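Local coordinates for LysM domain protein (PDB 4OIT) that binds mannose as a beta-prism II lectin that assembles into a domain-swapped dimer, at residues Leu5-Lys10 with Val58-Asn63; Leu11-Ser16 with Leu28-Asn33; Asp52-Glu57 with Tyr67-Pro72. One frame throughout, in Å; residues are numbered along the deposited sequence.

Contact 1: residues Leu5-Lys10 with Val58-Asn63; sequences LTAGQK and VQTDGN. With BMA (beta-D-mannopyranose), chain I.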
loop_
_atom_site.group_PDB
_atom_site.type_symbol
_atom_site.label_atom_id
_atom_site.label_comp_id
_atom_site.label_asym_id
_atom_site.label_seq_id
_atom_site.Cartn_x
_atom_site.Cartn_y
_atom_site.Cartn_z
ATOM N N LEU B 5 4.375 17.540 -14.231
ATOM C CA LEU B 5 4.639 16.111 -14.104
ATOM C C LEU B 5 4.212 15.447 -15.404
ATOM O O LEU B 5 3.083 15.625 -15.855
ATOM C CB LEU B 5 3.858 15.498 -12.940
ATOM C CG LEU B 5 4.191 15.983 -11.528
ATOM C CD1 LEU B 5 3.231 15.352 -10.532
ATOM C CD2 LEU B 5 5.629 15.686 -11.133
ATOM N N THR B 6 5.127 14.691 -16.004
ATOM C CA THR B 6 4.870 13.992 -17.263
ATOM C C THR B 6 4.521 12.527 -16.996
ATOM O O THR B 6 4.602 12.063 -15.859
ATOM C CB THR B 6 6.081 14.104 -18.210
ATOM O OG1 THR B 6 7.272 13.708 -17.522
ATOM C CG2 THR B 6 6.236 15.542 -18.687
ATOM N N ALA B 7 4.121 11.815 -18.045
ATOM C CA ALA B 7 3.626 10.440 -17.926
ATOM C C ALA B 7 4.545 9.554 -17.088
ATOM O O ALA B 7 5.730 9.416 -17.384
ATOM C CB ALA B 7 3.424 9.831 -19.307
ATOM N N GLY B 8 3.987 8.959 -16.039
ATOM C CA GLY B 8 4.741 8.078 -15.149
ATOM C C GLY B 8 5.309 8.757 -13.913
ATOM O O GLY B 8 5.782 8.081 -13.004
ATOM N N GLN B 9 5.272 10.087 -13.870
ATOM C CA GLN B 9 5.800 10.829 -12.718
ATOM C C GLN B 9 4.848 10.801 -11.533
ATOM O O GLN B 9 3.707 10.354 -11.646
ATOM C CB GLN B 9 6.089 12.283 -13.088
ATOM C CG GLN B 9 7.325 12.474 -13.944
ATOM C CD GLN B 9 7.870 13.882 -13.846
ATOM O OE1 GLN B 9 7.738 14.668 -14.778
ATOM N NE2 GLN B 9 8.461 14.214 -12.705
ATOM N N LYS B 10 5.332 11.286 -10.396
ATOM C CA LYS B 10 4.525 11.363 -9.187
ATOM C C LYS B 10 5.016 12.430 -8.223
ATOM O O LYS B 10 6.202 12.763 -8.199
ATOM C CB LYS B 10 4.532 10.011 -8.475
ATOM C CG LYS B 10 5.898 9.585 -7.959
ATOM C CD LYS B 10 5.845 8.211 -7.319
ATOM C CE LYS B 10 7.241 7.677 -7.054
ATOM N NZ LYS B 10 7.215 6.276 -6.552
ATOM N N VAL B 58 0.879 10.623 -11.982
ATOM C CA VAL B 58 0.353 10.788 -13.327
ATOM C C VAL B 58 0.788 9.545 -14.090
ATOM O O VAL B 58 1.961 9.406 -14.434
ATOM C CB VAL B 58 0.922 12.053 -14.010
ATOM C CG1 VAL B 58 0.309 12.244 -15.390
ATOM C CG2 VAL B 58 0.684 13.289 -13.154
ATOM N N GLN B 59 -0.153 8.640 -14.336
ATOM C CA GLN B 59 0.166 7.322 -14.885
ATOM C C GLN B 59 0.342 7.328 -16.402
ATOM O O GLN B 59 -0.160 8.211 -17.103
ATOM C CB GLN B 59 -0.923 6.319 -14.511
ATOM C CG GLN B 59 -1.113 6.127 -13.010
ATOM C CD GLN B 59 -2.185 5.104 -12.648
ATOM O OE1 GLN B 59 -2.297 4.709 -11.492
ATOM N NE2 GLN B 59 -2.977 4.672 -13.625
ATOM N N THR B 60 1.046 6.312 -16.896
ATOM C CA THR B 60 1.258 6.127 -18.336
ATOM C C THR B 60 -0.032 5.757 -19.076
ATOM O O THR B 60 -0.119 5.935 -20.293
ATOM C CB THR B 60 2.318 5.043 -18.619
ATOM O OG1 THR B 60 2.007 3.859 -17.874
ATOM C CG2 THR B 60 3.702 5.534 -18.228
ATOM N N ASP B 61 -1.023 5.246 -18.340
ATOM C CA ASP B 61 -2.349 4.954 -18.909
ATOM C C ASP B 61 -3.247 6.195 -19.029
ATOM O O ASP B 61 -4.389 6.092 -19.469
ATOM C CB ASP B 61 -3.061 3.831 -18.125
ATOM C CG ASP B 61 -3.505 4.254 -16.729
ATOM O OD1 ASP B 61 -3.432 5.454 -16.388
ATOM O OD2 ASP B 61 -3.933 3.371 -15.955
ATOM N N GLY B 62 -2.731 7.355 -18.625
ATOM C CA GLY B 62 -3.427 8.636 -18.800
ATOM C C GLY B 62 -4.216 9.113 -17.589
ATOM O O GLY B 62 -4.815 10.188 -17.619
ATOM N N ASN B 63 -4.206 8.319 -16.522
ATOM C CA ASN B 63 -5.008 8.595 -15.336
ATOM C C ASN B 63 -4.139 9.167 -14.220
ATOM O O ASN B 63 -3.093 8.606 -13.896
ATOM C CB ASN B 63 -5.682 7.301 -14.866
ATOM C CG ASN B 63 -6.914 7.545 -14.005
ATOM O OD1 ASN B 63 -7.393 8.673 -13.853
ATOM N ND2 ASN B 63 -7.442 6.468 -13.444
HETATM C C1 BMA I . -8.083 2.617 -13.323
HETATM C C2 BMA I . -6.591 2.496 -13.671
HETATM C C3 BMA I . -5.859 2.211 -12.368
HETATM C C4 BMA I . -6.259 3.152 -11.230
HETATM C C5 BMA I . -7.767 3.353 -11.025
HETATM C C6 BMA I . -7.919 4.710 -10.350
HETATM O O1 BMA I . -9.029 2.895 -14.399
HETATM O O2 BMA I . -6.100 3.727 -14.269
HETATM O O3 BMA I . -4.437 2.305 -12.569
HETATM O O4 BMA I . -5.749 2.614 -9.995
HETATM O O5 BMA I . -8.599 3.360 -12.199
HETATM O O6 BMA I . -9.097 4.719 -9.540
#

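Contact 2: residues Leu11-Ser16 with Leu28-Asn33; sequences LERGGS and LQDDGN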
loop_
_atom_site.group_PDB
_atom_site.type_symbol
_atom_site.label_atom_id
_atom_site.label_comp_id
_atom_site.label_asym_id
_atom_site.label_seq_id
_atom_site.Cartn_x
_atom_site.Cartn_y
_atom_site.Cartn_z
ATOM N N LEU B 11 4.084 12.969 -7.443
ATOM C CA LEU B 11 4.417 13.660 -6.205
ATOM C C LEU B 11 4.408 12.611 -5.110
ATOM O O LEU B 11 3.472 11.823 -5.017
ATOM C CB LEU B 11 3.397 14.746 -5.859
ATOM C CG LEU B 11 3.325 16.004 -6.720
ATOM C CD1 LEU B 11 2.308 16.963 -6.122
ATOM C CD2 LEU B 11 4.678 16.681 -6.856
ATOM N N GLU B 12 5.456 12.590 -4.300
ATOM C CA GLU B 12 5.489 11.754 -3.103
ATOM C C GLU B 12 5.122 12.634 -1.910
ATOM O O GLU B 12 4.887 13.833 -2.079
ATOM C CB GLU B 12 6.870 11.115 -2.946
ATOM C CG GLU B 12 7.164 10.066 -4.015
ATOM C CD GLU B 12 8.640 9.955 -4.368
ATOM O OE1 GLU B 12 9.259 10.982 -4.733
ATOM O OE2 GLU B 12 9.185 8.833 -4.294
ATOM N N ARG B 13 5.049 12.044 -0.719
ATOM C CA ARG B 13 4.669 12.787 0.488
ATOM C C ARG B 13 5.601 13.963 0.739
ATOM O O ARG B 13 6.809 13.783 0.879
ATOM C CB ARG B 13 4.689 11.885 1.721
ATOM C CG ARG B 13 3.740 10.702 1.657
ATOM C CD ARG B 13 3.044 10.474 2.990
ATOM N NE ARG B 13 3.972 10.449 4.121
ATOM C CZ ARG B 13 3.607 10.323 5.396
ATOM N NH1 ARG B 13 2.324 10.199 5.727
ATOM N NH2 ARG B 13 4.533 10.316 6.350
ATOM N N GLY B 14 5.029 15.162 0.801
ATOM C CA GLY B 14 5.806 16.394 0.956
ATOM C C GLY B 14 6.252 16.998 -0.365
ATOM O O GLY B 14 6.834 18.084 -0.390
ATOM N N GLY B 15 5.982 16.296 -1.465
ATOM C CA GLY B 15 6.359 16.755 -2.799
ATOM C C GLY B 15 5.420 17.840 -3.286
ATOM O O GLY B 15 4.230 17.832 -2.962
ATOM N N SER B 16 5.958 18.773 -4.067
ATOM C CA SER B 16 5.188 19.922 -4.532
ATOM C C SER B 16 5.412 20.211 -6.007
ATOM O O SER B 16 6.510 20.019 -6.530
ATOM C CB SER B 16 5.555 21.173 -3.729
ATOM O OG SER B 16 5.195 21.040 -2.366
ATOM N N LEU B 28 1.214 17.577 -2.178
ATOM C CA LEU B 28 0.724 16.377 -1.512
ATOM C C LEU B 28 1.290 16.381 -0.099
ATOM O O LEU B 28 2.488 16.165 0.103
ATOM C CB LEU B 28 1.138 15.103 -2.255
ATOM C CG LEU B 28 0.704 13.771 -1.618
ATOM C CD1 LEU B 28 -0.776 13.764 -1.259
ATOM C CD2 LEU B 28 1.016 12.604 -2.544
ATOM N N GLN B 29 0.421 16.642 0.872
ATOM C CA GLN B 29 0.834 16.813 2.262
ATOM C C GLN B 29 1.021 15.468 2.966
ATOM O O GLN B 29 0.711 14.410 2.411
ATOM C CB GLN B 29 -0.200 17.654 3.014
ATOM C CG GLN B 29 -0.504 18.995 2.357
ATOM C CD GLN B 29 -1.369 19.917 3.207
ATOM O OE1 GLN B 29 -1.253 21.138 3.109
ATOM N NE2 GLN B 29 -2.244 19.347 4.032
ATOM N N ASP B 30 1.536 15.532 4.192
ATOM C CA ASP B 30 1.711 14.352 5.046
ATOM C C ASP B 30 0.392 13.753 5.538
ATOM O O ASP B 30 0.329 12.557 5.827
ATOM C CB ASP B 30 2.594 14.690 6.257
ATOM C CG ASP B 30 4.080 14.666 5.932
ATOM O OD1 ASP B 30 4.455 14.270 4.805
ATOM O OD2 ASP B 30 4.880 15.038 6.817
ATOM N N ASP B 31 -0.649 14.577 5.639
ATOM C CA ASP B 31 -1.970 14.104 6.083
ATOM C C ASP B 31 -2.778 13.419 4.968
ATOM O O ASP B 31 -3.900 12.978 5.197
ATOM C CB ASP B 31 -2.782 15.240 6.729
ATOM C CG ASP B 31 -3.202 16.324 5.738
ATOM O OD1 ASP B 31 -2.879 16.230 4.532
ATOM O OD2 ASP B 31 -3.865 17.285 6.181
ATOM N N GLY B 32 -2.208 13.349 3.766
ATOM C CA GLY B 32 -2.830 12.651 2.643
ATOM C C GLY B 32 -3.563 13.564 1.676
ATOM O O GLY B 32 -3.931 13.140 0.581
ATOM N N ASN B 33 -3.778 14.815 2.074
ATOM C CA ASN B 33 -4.518 15.762 1.248
ATOM C C ASN B 33 -3.629 16.385 0.175
ATOM O O ASN B 33 -2.533 16.866 0.466
ATOM C CB ASN B 33 -5.146 16.853 2.119
ATOM C CG ASN B 33 -6.370 17.493 1.478
ATOM O OD1 ASN B 33 -6.853 17.052 0.428
ATOM N ND2 ASN B 33 -6.887 18.539 2.118
#

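Contact 3: residues Asp52-Glu57 with Tyr67-Pro72; sequences DVVRAE and YTAEKP. With BMA (beta-D-mannopyranose), chain I; MAN (alpha-D-mannopyranose), chain F.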
loop_
_atom_site.group_PDB
_atom_site.type_symbol
_atom_site.label_atom_id
_atom_site.label_comp_id
_atom_site.label_asym_id
_atom_site.label_seq_id
_atom_site.Cartn_x
_atom_site.Cartn_y
_atom_site.Cartn_z
ATOM N N ASP B 52 -4.645 8.288 4.228
ATOM C CA ASP B 52 -3.366 7.574 4.069
ATOM C C ASP B 52 -2.752 7.637 2.663
ATOM O O ASP B 52 -2.012 6.733 2.267
ATOM C CB ASP B 52 -3.525 6.105 4.483
ATOM C CG ASP B 52 -4.085 5.950 5.877
ATOM O OD1 ASP B 52 -3.541 6.580 6.809
ATOM O OD2 ASP B 52 -5.063 5.191 6.042
ATOM N N VAL B 53 -3.047 8.700 1.921
ATOM C CA VAL B 53 -2.486 8.873 0.583
ATOM C C VAL B 53 -0.992 9.153 0.722
ATOM O O VAL B 53 -0.599 10.063 1.449
ATOM C CB VAL B 53 -3.171 10.022 -0.186
ATOM C CG1 VAL B 53 -2.504 10.258 -1.536
ATOM C CG2 VAL B 53 -4.650 9.723 -0.381
ATOM N N VAL B 54 -0.168 8.362 0.035
ATOM C CA VAL B 54 1.296 8.516 0.102
ATOM C C VAL B 54 1.957 8.906 -1.222
ATOM O O VAL B 54 3.130 9.281 -1.241
ATOM C CB VAL B 54 1.991 7.253 0.659
ATOM C CG1 VAL B 54 1.576 7.029 2.105
ATOM C CG2 VAL B 54 1.703 6.025 -0.201
ATOM N N ARG B 55 1.220 8.805 -2.324
ATOM C CA ARG B 55 1.696 9.330 -3.602
ATOM C C ARG B 55 0.540 9.728 -4.507
ATOM O O ARG B 55 -0.588 9.257 -4.346
ATOM C CB ARG B 55 2.612 8.326 -4.312
ATOM C CG ARG B 55 1.910 7.117 -4.912
ATOM C CD ARG B 55 2.890 6.258 -5.696
ATOM N NE ARG B 55 2.251 5.070 -6.264
ATOM C CZ ARG B 55 1.918 3.980 -5.574
ATOM N NH1 ARG B 55 2.147 3.900 -4.265
ATOM N NH2 ARG B 55 1.343 2.961 -6.200
ATOM N N ALA B 56 0.847 10.605 -5.456
ATOM C CA ALA B 56 -0.106 11.060 -6.456
ATOM C C ALA B 56 0.589 11.005 -7.807
ATOM O O ALA B 56 1.325 11.924 -8.172
ATOM C CB ALA B 56 -0.575 12.472 -6.142
ATOM N N GLU B 57 0.366 9.920 -8.541
ATOM C CA GLU B 57 1.103 9.681 -9.780
ATOM C C GLU B 57 0.276 9.897 -11.044
ATOM O O GLU B 57 -0.865 9.441 -11.152
ATOM C CB GLU B 57 1.748 8.287 -9.778
ATOM C CG GLU B 57 0.802 7.098 -9.856
ATOM C CD GLU B 57 1.547 5.772 -9.833
ATOM O OE1 GLU B 57 2.719 5.749 -9.392
ATOM O OE2 GLU B 57 0.965 4.746 -10.253
ATOM N N TYR B 67 -2.892 7.414 -4.540
ATOM C CA TYR B 67 -2.853 6.066 -3.969
ATOM C C TYR B 67 -2.560 6.110 -2.480
ATOM O O TYR B 67 -1.841 6.988 -2.006
ATOM C CB TYR B 67 -1.785 5.213 -4.651
ATOM C CG TYR B 67 -2.191 4.680 -6.000
ATOM C CD1 TYR B 67 -2.983 3.544 -6.111
ATOM C CD2 TYR B 67 -1.772 5.305 -7.165
ATOM C CE1 TYR B 67 -3.353 3.048 -7.348
ATOM C CE2 TYR B 67 -2.135 4.818 -8.406
ATOM C CZ TYR B 67 -2.923 3.691 -8.492
ATOM O OH TYR B 67 -3.284 3.205 -9.724
ATOM N N THR B 68 -3.115 5.149 -1.753
ATOM C CA THR B 68 -2.843 5.006 -0.328
ATOM C C THR B 68 -1.598 4.163 -0.140
ATOM O O THR B 68 -1.112 3.531 -1.080
ATOM C CB THR B 68 -3.996 4.325 0.432
ATOM O OG1 THR B 68 -4.062 2.938 0.075
ATOM C CG2 THR B 68 -5.328 5.003 0.132
ATOM N N ALA B 69 -1.088 4.161 1.084
ATOM C CA ALA B 69 -0.004 3.259 1.451
ATOM C C ALA B 69 -0.590 1.893 1.748
ATOM O O ALA B 69 -1.792 1.758 1.994
ATOM C CB ALA B 69 0.740 3.771 2.669
ATOM N N GLU B 70 0.265 0.881 1.723
ATOM C CA GLU B 70 -0.112 -0.434 2.209
ATOM C C GLU B 70 -0.182 -0.330 3.723
ATOM O O GLU B 70 0.808 0.013 4.370
ATOM C CB GLU B 70 0.904 -1.487 1.780
ATOM C CG GLU B 70 0.967 -1.673 0.272
ATOM C CD GLU B 70 2.010 -2.683 -0.157
ATOM O OE1 GLU B 70 3.124 -2.682 0.410
ATOM O OE2 GLU B 70 1.715 -3.489 -1.069
ATOM N N LYS B 71 -1.363 -0.586 4.272
ATOM C CA LYS B 71 -1.607 -0.437 5.704
ATOM C C LYS B 71 -1.403 -1.770 6.421
ATOM O O LYS B 71 -1.951 -2.790 5.994
ATOM C CB LYS B 71 -3.031 0.068 5.960
ATOM C CG LYS B 71 -3.411 1.305 5.157
ATOM C CD LYS B 71 -4.891 1.634 5.287
ATOM C CE LYS B 71 -5.345 2.592 4.190
ATOM N NZ LYS B 71 -6.743 3.076 4.383
ATOM N N PRO B 72 -0.616 -1.770 7.514
ATOM C CA PRO B 72 -0.497 -2.977 8.314
ATOM C C PRO B 72 -1.755 -3.187 9.151
ATOM O O PRO B 72 -2.131 -2.306 9.920
ATOM C CB PRO B 72 0.712 -2.687 9.206
ATOM C CG PRO B 72 0.716 -1.206 9.361
ATOM C CD PRO B 72 0.153 -0.647 8.084
HETATM C C1 BMA I . -8.083 2.617 -13.323
HETATM C C2 BMA I . -6.591 2.496 -13.671
HETATM C C3 BMA I . -5.859 2.211 -12.368
HETATM C C4 BMA I . -6.259 3.152 -11.230
HETATM C C5 BMA I . -7.767 3.353 -11.025
HETATM C C6 BMA I . -7.919 4.710 -10.350
HETATM O O1 BMA I . -9.029 2.895 -14.399
HETATM O O2 BMA I . -6.100 3.727 -14.269
HETATM O O3 BMA I . -4.437 2.305 -12.569
HETATM O O4 BMA I . -5.749 2.614 -9.995
HETATM O O5 BMA I . -8.599 3.360 -12.199
HETATM O O6 BMA I . -9.097 4.719 -9.540
HETATM C C1 MAN F . 6.822 -1.437 12.546
HETATM C C2 MAN F . 7.638 -1.791 11.300
HETATM C C3 MAN F . 6.747 -1.638 10.067
HETATM C C4 MAN F . 5.404 -2.335 10.252
HETATM C C5 MAN F . 4.764 -1.876 11.566
HETATM C C6 MAN F . 3.425 -2.556 11.788
HETATM O O1 MAN F . 6.893 0.002 12.665
HETATM O O2 MAN F . 8.042 -3.137 11.405
HETATM O O3 MAN F . 7.376 -2.166 8.921
HETATM O O4 MAN F . 4.566 -2.023 9.163
HETATM O O5 MAN F . 5.638 -2.227 12.673
HETATM O O6 MAN F . 2.597 -1.632 12.458
#

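Contact 1: residues Leu5-Lys10 with Val58-Asn63
The QxDxNxVxY mannose-binding motif of the beta-prism II lectins opens in the type I turn Gln59-Gly62, and the type II turn Thr6-Gln9 packs against the back of it. Two backbone bonds tie the type II turn to Val58, the strand residue that leads into the type I turn. Gly8 N gives its hydrogen to Val58 O at 2.6 Å, in the carbonyl plane, and Val58 N donates to Gln9 O at 2.9 Å from above that carbonyl's plane. Gly8 and Gln9 thus both face Val58, a G1 beta bulge; with phi 95°, Gly8 takes a conformation in which a CB would press on the preceding carbonyl oxygen. Val58, beta-branched and buried, directs CG2 at Leu5 CB, 3.9 Å away, the two side chains crossing obliquely. The first turn is braced by Gln9, whose OE1 accepts from Thr6 N at 2.9 Å in an almost straight bond.

On the sugar side, Gln59 runs extended beyond CG, and its NE2 donates to O3 of the mannose at 3.0 Å. Asp61 OD2 accepts from the sugar O2 at 2.8 Å, while Asn63 ND2 reaches the same O2 at 3.2 Å in a nearly straight bond. Asp61 OD1 meanwhile takes Gln59 NE2 from above the carboxylate plane and Asn63 N on its anti lone pair, the latter an Asx turn. Gln59 OE1 is held by Tyr67 OH, and Asn63 OD1 by Thr78 N of the second subunit. Because one carboxylate both orients its neighbours and receives the axial O2 hydroxyl, the site is chemically suited to mannose, and its negative charge probably strengthens that bond.

Contact 2: residues Leu11-Ser16 with Leu28-Asn33
Arg13 and Asp30 cross at about a right angle on the exposed side of two facing turns. Asp30 OD1 lies over one face of the Arg13 guanidinium, displaced toward its rim, and the carboxylate is tilted only 25° from the guanidinium plane. No N-H points at the oxygen, so the long salt bridge of 3.9 Å between Arg13 NE and Asp30 OD1 rests on charge alone. Bends at chi2 and chi3 fold the arginine back over the aspartate, and its aliphatic part also lies on Val54.

Leu28 turns inward instead. Its CG is anti to the backbone N (chi1 178°), and from there the CD2 branch reaches to 3.6 Å from Leu11 O, while the CB atoms of Leu11 and Leu28 stand 4.3 Å apart. Branched and apolar, both leucines suit this buried place, where both also touch Leu34 of strand 34-38. The turns are the type II Glu12-Gly15 and the type I Gln29-Gly32, the latter lying between strands 24-28 and 34-38 of this beta-prism II domain. Gly14 N donates to Leu28 O at 2.8 Å and Leu28 N to Gly15 O at 3.1 Å, each nearly along the C=O axis. At phi 88° a CB on Gly14 would be jammed against the carbonyl oxygen of Arg13, and at Gly15 one would strike Glu12 O. Asp31 OD1 receives Gln29 NE2 at 3.2 Å and Asn33 N at 3.0 Å, both from above the carboxylate plane, the second closing an Asx turn; Gln29 OE1 bonds to Tyr37 OH.

Contact 3: residues Asp52-Glu57 with Tyr67-Pro72
Tyr67 opens the segment as the last strand residue but one of the hairpin 53-58/64-68. Its N donates to Arg55 O at 3.0 Å, and its O accepts from Val54 N at 3.0 Å, so Val54 and Arg55 both face it in a classic beta bulge. The phenol lies along the sheet face shared with Arg55. The arginine, extended from CG to NE, lays its guanidinium over the tyrosine, the planes 15° apart; NH2 stands 3.9 Å from Tyr67 CG, toward the ring's rim, and Tyr67 CB sits over the guanidinium centre. Glu57 OE1 holds Arg55 NE in a salt bridge, its carboxylate steeply inclined to the ring. At the far end Tyr67 OH accepts from the mannose O4 at 2.5 Å.

Thr68 pairs with Val53 without hydrogen bonds between them, and its OG1 reaches Lys71 N of the second subunit. Ala69 N donates to Asp52 O at 3.0 Å, nearly along the C=O axis. The small CB of Ala69 is pressed tightly on Val54 CG1, 3.4 Å away. Lys71, extended beyond CG, crosses Asp52 at about a right angle and brings NZ 3.2 Å from Asp52 OD2, a salt bridge with a weak hydrogen bond. Pro72 leads away to pair with a strand of the second subunit, carrying the chain across to its swapped partner, and touches another mannose through CG.

With Arg55 over one face of the ring and the mannose bonded at its hydroxyl end, the tyrosine is probably fixed in rotation, its hydroxyl placed to accept from O4.

In the fold
Contacts 1 and 3 share one mannose: Gln59 OE1 of contact 1 lies 2.5 Å from Tyr67 OH of contact 3, a probable hydrogen bond that ties the turn to the hairpin strand across the pocket, which Val65 completes. Their centres are about 16 Å apart. Contact 2, centred about 10 Å from contact 3, meets it where strands 10-12 and 53-58 are neighbours, with Leu11 O 2.9 Å from Ala56 N. It joins contact 1 through apolar packing, Leu5 CD1 on Leu11 CG at 3.9 Å. Along the chain, contact 2 is nested within the loop closed by contact 1. Contacts 1 and 3 also touch the second subunit, whereas contact 2 lies within its own chain.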